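Local coordinates for ferredoxin--NADP reductase, apicoplast (Plasmodium falciparum, PDB 3JQR), which passes electrons between ferredoxin and NADP(H) through a bound FAD in the apicoplast of the malaria parasite, at residues P15-I20 and D150-G155; E34-E39 and F141-K146. The protein carries 1 engineered substitution. All coordinates share one frame; numbering follows the deposited sequence.

Both contacts belong to the FAD-binding domain, where early and late segments of the chain meet. Along the chain the order is 15-20, 34-39, 141-146 and 150-155, so contact 1 joins the outer pair of segments and contact 2 the inner pair. Their centres lie about 14 Å apart. Strands 16-25 and 35-41 are neighbours in one antiparallel sheet, while helix 137-143 leads on to strand 150-157. Leu145 CD2 packs against Ile20 CG1 at 3.8 Å, so the two contacts share one hydrophobic interior. Contact 1 is strand pairing, and contact 2 sets the helix that carries FAD-binding residues against the sheet.

Contact 1: P15-I20 and D150-G155; sequences PLKCKI and DIYLTG
Leu16 and Cys18 pair with Leu153 and Ile151 as antiparallel hydrogen-bonded pairs, between short strand segments whose N-to-C directions make an angle of 138°. Such pairing joins the first strand of the FAD-binding domain to strand 150-157, neighbours within the six-stranded antiparallel beta barrel of the FAD-binding domain in this family. The bond from Leu16 N to Leu153 O is 2.8 Å long and nearly straight. Cys18 N meets Ile151 O at the same length but along a more bent path, at 140° at the hydrogen.

The side chains alternate between two faces. On the face of Cys18, Ile151 and Leu153, all three buried, Cys18 CB rests against Ile151 CG2 at 3.6 Å and its sulfur against Leu153 CD1 at 3.8 Å. The sulfur comes over Leu153 because it stands beside the backbone N, with chi1 at -56°. Ile40 of the next strand touches both Cys18 and Ile151, while Cys54 and Ile56 pack on Leu153 from strand 53-56, so this face is filled from both flanking strands.

On the other face, Lys17 and Tyr152 run side by side, pointing the same way. The lysine's extended chain passes obliquely along the ring, with CG 3.4 Å from Tyr152 CE2, while Pro15 CB reaches Tyr152 CB at 4.1 Å. Tyr60 stacks with the same ring. Lys19, farther along this face, turns its amine to Asn148. Beyond the tyrosine the amine of Lys17 makes a long salt bridge with Asp150, whose OD2 lies 4.0 Å from Lys17 NZ and 3.2 Å from Lys17 CE.

Contact 2: E34-E39 and F141-K146; sequences EVYHLE and FIKNLK
The carboxylate of Glu34 is engaged at OE1 by Lys143 from the helix and by Tyr36, two residues on. Tyr36 OH donates to the anti lone pair of Glu34 OE1 at 2.8 Å, on the side away from OE2, and Lys143 NZ forms a salt bridge with the same oxygen at 3.3 Å. The ring of Tyr36 in turn makes a cation-pi contact with Lys23. At the edge of the His37 imidazole, in its plane, sits Glu39 OE2, 2.7 Å from His37 NE2, and Tyr225 OH is hydrogen-bonded to His37 ND1.

Two routes bring the charges together. Glu34 is stretched out, its CG anti to the backbone N (chi1 -178°), whereas the Lys143 chain bends at chi2 (-80°) before running on nearly straight; the two cross at about a right angle, with Lys143 CE as near as 3.2 Å to Glu34 OE1. A hydroxyl and an ammonium group on one oxygen would probably stabilise the carboxylate's negative charge.

In the fold, the contact sets strand 35-41, in the antiparallel barrel of the FAD-binding domain, against the end of helix 137-143, whose earlier residues Tyr137, Cys138 and Ser139 bind FAD. Away from the charges the packing is apolar: the side chains of Leu38 and Ile142 cross obliquely, with Leu38 CD1 4.2 Å from Ile142 CG2, and Leu145 CD2 approaches Leu38 CD1 more loosely at 4.5 Å. Ile118 of the adjoining strand touches both Leu38 and Ile142. Lys23, besides meeting the Tyr36 ring, donates its amine to the carbonyl oxygens of Ile142 and Leu145.

Contact 1: P15-I20 and D150-G155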
loop_
_atom_site.group_PDB
_atom_site.type_symbol
_atom_site.label_atom_id
_atom_site.label_comp_id
_atom_site.label_asym_id
_atom_site.label_seq_id
_atom_site.Cartn_x
_atom_site.Cartn_y
_atom_site.Cartn_z
ATOM N N PRO A 15 -4.308 25.979 -5.808
ATOM C CA PRO A 15 -3.204 25.569 -4.952
ATOM C C PRO A 15 -2.421 26.765 -4.430
ATOM O O PRO A 15 -2.493 27.852 -5.001
ATOM C CB PRO A 15 -2.332 24.734 -5.891
ATOM C CG PRO A 15 -2.564 25.324 -7.231
ATOM C CD PRO A 15 -3.972 25.874 -7.238
ATOM N N LEU A 16 -1.680 26.554 -3.350
ATOM C CA LEU A 16 -0.895 27.612 -2.740
ATOM C C LEU A 16 0.526 27.574 -3.289
ATOM O O LEU A 16 1.241 26.586 -3.127
ATOM C CB LEU A 16 -0.898 27.455 -1.218
ATOM C CG LEU A 16 -0.476 28.649 -0.355
ATOM C CD1 LEU A 16 1.010 28.590 -0.008
ATOM C CD2 LEU A 16 -0.839 29.969 -1.027
ATOM N N LYS A 17 0.922 28.651 -3.956
ATOM C CA LYS A 17 2.239 28.735 -4.570
ATOM C C LYS A 17 3.303 28.992 -3.509
ATOM O O LYS A 17 3.185 29.926 -2.715
ATOM C CB LYS A 17 2.253 29.840 -5.626
ATOM C CG LYS A 17 3.532 29.933 -6.430
ATOM C CD LYS A 17 3.488 31.133 -7.355
ATOM C CE LYS A 17 4.843 31.402 -7.981
ATOM N NZ LYS A 17 4.889 32.764 -8.587
ATOM N N CYS A 18 4.335 28.153 -3.497
ATOM C CA CYS A 18 5.384 28.236 -2.487
ATOM C C CYS A 18 6.774 28.128 -3.092
ATOM O O CYS A 18 6.933 27.930 -4.295
ATOM C CB CYS A 18 5.211 27.135 -1.438
ATOM S SG CYS A 18 3.602 27.117 -0.635
ATOM N N LYS A 19 7.780 28.240 -2.235
ATOM C CA LYS A 19 9.160 28.242 -2.674
ATOM C C LYS A 19 9.969 27.305 -1.785
ATOM O O LYS A 19 9.750 27.240 -0.576
ATOM C CB LYS A 19 9.714 29.667 -2.596
ATOM C CG LYS A 19 10.797 30.002 -3.611
ATOM C CD LYS A 19 10.732 31.483 -3.976
ATOM C CE LYS A 19 11.989 31.953 -4.689
ATOM N NZ LYS A 19 13.143 32.092 -3.754
ATOM N N ILE A 20 10.891 26.571 -2.396
ATOM C CA ILE A 20 11.804 25.709 -1.662
ATOM C C ILE A 20 12.998 26.533 -1.194
ATOM O O ILE A 20 13.688 27.146 -2.009
ATOM C CB ILE A 20 12.316 24.560 -2.549
ATOM C CG1 ILE A 20 11.166 23.628 -2.938
ATOM C CG2 ILE A 20 13.415 23.783 -1.840
ATOM C CD1 ILE A 20 10.651 22.783 -1.798
ATOM N N ASP A 150 9.715 26.769 -7.529
ATOM C CA ASP A 150 8.325 26.875 -7.111
ATOM C C ASP A 150 7.773 25.495 -6.783
ATOM O O ASP A 150 8.179 24.496 -7.375
ATOM C CB ASP A 150 7.477 27.538 -8.197
ATOM C CG ASP A 150 7.777 29.019 -8.349
ATOM O OD1 ASP A 150 8.558 29.561 -7.542
ATOM O OD2 ASP A 150 7.224 29.643 -9.279
ATOM N N ILE A 151 6.850 25.448 -5.829
ATOM C CA ILE A 151 6.189 24.208 -5.461
ATOM C C ILE A 151 4.768 24.546 -5.037
ATOM O O ILE A 151 4.542 25.546 -4.358
ATOM C CB ILE A 151 6.933 23.488 -4.322
ATOM C CG1 ILE A 151 6.419 22.055 -4.167
ATOM C CG2 ILE A 151 6.804 24.270 -3.021
ATOM C CD1 ILE A 151 7.295 21.187 -3.289
ATOM N N TYR A 152 3.811 23.722 -5.445
ATOM C CA TYR A 152 2.407 24.053 -5.237
ATOM C C TYR A 152 1.713 23.095 -4.281
ATOM O O TYR A 152 1.752 21.879 -4.462
ATOM C CB TYR A 152 1.683 24.136 -6.581
ATOM C CG TYR A 152 2.242 25.225 -7.465
ATOM C CD1 TYR A 152 3.414 25.028 -8.184
ATOM C CD2 TYR A 152 1.614 26.460 -7.562
ATOM C CE1 TYR A 152 3.938 26.024 -8.986
ATOM C CE2 TYR A 152 2.129 27.467 -8.363
ATOM C CZ TYR A 152 3.293 27.242 -9.073
ATOM O OH TYR A 152 3.815 28.233 -9.873
ATOM N N LEU A 153 1.074 23.658 -3.260
ATOM C CA LEU A 153 0.532 22.859 -2.170
ATOM C C LEU A 153 -0.985 22.927 -2.052
ATOM O O LEU A 153 -1.596 23.970 -2.279
ATOM C CB LEU A 153 1.169 23.275 -0.842
ATOM C CG LEU A 153 2.659 22.978 -0.672
ATOM C CD1 LEU A 153 3.183 23.579 0.623
ATOM C CD2 LEU A 153 2.903 21.479 -0.699
ATOM N N THR A 154 -1.576 21.794 -1.687
ATOM C CA THR A 154 -2.987 21.707 -1.363
ATOM C C THR A 154 -3.089 21.357 0.117
ATOM O O THR A 154 -2.188 20.727 0.666
ATOM C CB THR A 154 -3.677 20.591 -2.174
ATOM O OG1 THR A 154 -3.290 19.311 -1.656
ATOM C CG2 THR A 154 -3.290 20.673 -3.642
ATOM N N GLY A 155 -4.174 21.765 0.768
ATOM C CA GLY A 155 -4.390 21.398 2.166
ATOM C C GLY A 155 -5.007 22.495 3.012
ATOM O O GLY A 155 -5.508 23.489 2.487
#

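Contact 2: E34-E39 and F141-K146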
loop_
_atom_site.group_PDB
_atom_site.type_symbol
_atom_site.label_atom_id
_atom_site.label_comp_id
_atom_site.label_asym_id
_atom_site.label_seq_id
_atom_site.Cartn_x
_atom_site.Cartn_y
_atom_site.Cartn_z
ATOM N N GLU A 34 16.862 6.840 0.349
ATOM C CA GLU A 34 17.163 8.205 -0.032
ATOM C C GLU A 34 15.974 9.047 0.407
ATOM O O GLU A 34 14.854 8.837 -0.058
ATOM C CB GLU A 34 17.379 8.310 -1.542
ATOM C CG GLU A 34 17.751 9.702 -2.026
ATOM C CD GLU A 34 18.109 9.730 -3.503
ATOM O OE1 GLU A 34 18.637 10.762 -3.969
ATOM O OE2 GLU A 34 17.864 8.719 -4.198
ATOM N N VAL A 35 16.216 9.981 1.322
ATOM C CA VAL A 35 15.141 10.776 1.908
ATOM C C VAL A 35 15.541 12.239 2.027
ATOM O O VAL A 35 16.665 12.555 2.421
ATOM C CB VAL A 35 14.763 10.254 3.306
ATOM C CG1 VAL A 35 13.487 10.914 3.790
ATOM C CG2 VAL A 35 14.612 8.741 3.285
ATOM N N TYR A 36 14.618 13.133 1.691
ATOM C CA TYR A 36 14.909 14.558 1.726
ATOM C C TYR A 36 13.995 15.332 2.662
ATOM O O TYR A 36 12.773 15.169 2.650
ATOM C CB TYR A 36 14.832 15.171 0.325
ATOM C CG TYR A 36 15.919 14.706 -0.613
ATOM C CD1 TYR A 36 15.634 13.827 -1.648
ATOM C CD2 TYR A 36 17.231 15.141 -0.464
ATOM C CE1 TYR A 36 16.618 13.397 -2.511
ATOM C CE2 TYR A 36 18.227 14.714 -1.325
ATOM C CZ TYR A 36 17.913 13.840 -2.347
ATOM O OH TYR A 36 18.890 13.403 -3.211
ATOM N N HIS A 37 14.614 16.175 3.476
ATOM C CA HIS A 37 13.900 17.192 4.214
ATOM C C HIS A 37 13.754 18.403 3.300
ATOM O O HIS A 37 14.724 18.841 2.678
ATOM C CB HIS A 37 14.680 17.571 5.469
ATOM C CG HIS A 37 14.053 18.675 6.259
ATOM N ND1 HIS A 37 12.902 18.501 6.996
ATOM C CD2 HIS A 37 14.420 19.966 6.433
ATOM C CE1 HIS A 37 12.583 19.638 7.586
ATOM N NE2 HIS A 37 13.488 20.544 7.262
ATOM N N LEU A 38 12.538 18.930 3.203
ATOM C CA LEU A 38 12.289 20.105 2.382
ATOM C C LEU A 38 11.836 21.272 3.245
ATOM O O LEU A 38 10.882 21.153 4.016
ATOM C CB LEU A 38 11.236 19.808 1.313
ATOM C CG LEU A 38 11.580 18.725 0.291
ATOM C CD1 LEU A 38 10.445 18.559 -0.709
ATOM C CD2 LEU A 38 12.881 19.055 -0.423
ATOM N N GLU A 39 12.527 22.398 3.115
ATOM C CA GLU A 39 12.162 23.612 3.828
ATOM C C GLU A 39 11.327 24.485 2.898
ATOM O O GLU A 39 11.845 25.053 1.938
ATOM C CB GLU A 39 13.426 24.362 4.251
ATOM C CG GLU A 39 14.472 23.481 4.930
ATOM C CD GLU A 39 14.704 23.846 6.389
ATOM O OE1 GLU A 39 15.398 24.856 6.647
ATOM O OE2 GLU A 39 14.209 23.117 7.277
ATOM N N PHE A 141 9.992 13.917 -9.359
ATOM C CA PHE A 141 9.858 15.368 -9.323
ATOM C C PHE A 141 10.621 15.970 -8.142
ATOM O O PHE A 141 11.326 16.967 -8.293
ATOM C CB PHE A 141 8.379 15.758 -9.277
ATOM C CG PHE A 141 8.132 17.186 -8.878
ATOM C CD1 PHE A 141 8.375 18.223 -9.764
ATOM C CD2 PHE A 141 7.637 17.489 -7.620
ATOM C CE1 PHE A 141 8.141 19.535 -9.397
ATOM C CE2 PHE A 141 7.399 18.798 -7.247
ATOM C CZ PHE A 141 7.650 19.822 -8.136
ATOM N N ILE A 142 10.486 15.357 -6.972
ATOM C CA ILE A 142 11.214 15.808 -5.791
ATOM C C ILE A 142 12.720 15.646 -5.986
ATOM O O ILE A 142 13.505 16.508 -5.590
ATOM C CB ILE A 142 10.771 15.043 -4.529
ATOM C CG1 ILE A 142 9.264 15.211 -4.308
ATOM C CG2 ILE A 142 11.562 15.508 -3.315
ATOM C CD1 ILE A 142 8.796 16.648 -4.323
ATOM N N LYS A 143 13.111 14.541 -6.611
ATOM C CA LYS A 143 14.518 14.229 -6.853
ATOM C C LYS A 143 15.220 15.344 -7.631
ATOM O O LYS A 143 16.385 15.652 -7.375
ATOM C CB LYS A 143 14.623 12.913 -7.628
ATOM C CG LYS A 143 15.641 11.926 -7.082
ATOM C CD LYS A 143 17.060 12.258 -7.501
ATOM C CE LYS A 143 17.994 11.114 -7.131
ATOM N NZ LYS A 143 19.423 11.534 -7.096
ATOM N N ASN A 144 14.508 15.945 -8.576
ATOM C CA ASN A 144 15.099 16.961 -9.448
ATOM C C ASN A 144 14.790 18.390 -9.029
ATOM O O ASN A 144 15.152 19.343 -9.718
ATOM C CB ASN A 144 14.660 16.739 -10.890
ATOM C CG ASN A 144 15.219 15.466 -11.470
ATOM O OD1 ASN A 144 16.355 15.082 -11.180
ATOM N ND2 ASN A 144 14.427 14.796 -12.296
ATOM N N LEU A 145 14.120 18.530 -7.896
ATOM C CA LEU A 145 13.809 19.835 -7.350
ATOM C C LEU A 145 15.091 20.492 -6.852
ATOM O O LEU A 145 15.974 19.821 -6.317
ATOM C CB LEU A 145 12.828 19.665 -6.198
ATOM C CG LEU A 145 11.830 20.786 -5.927
ATOM C CD1 LEU A 145 11.027 21.075 -7.184
ATOM C CD2 LEU A 145 10.906 20.356 -4.793
ATOM N N LYS A 146 15.198 21.802 -7.038
ATOM C CA LYS A 146 16.351 22.552 -6.558
ATOM C C LYS A 146 15.850 23.646 -5.640
ATOM O O LYS A 146 14.662 23.976 -5.663
ATOM C CB LYS A 146 17.125 23.154 -7.730
ATOM C CG LYS A 146 17.803 22.107 -8.597
ATOM C CD LYS A 146 18.429 22.729 -9.840
ATOM C CE LYS A 146 19.111 21.648 -10.667
ATOM N NZ LYS A 146 19.845 22.212 -11.830
#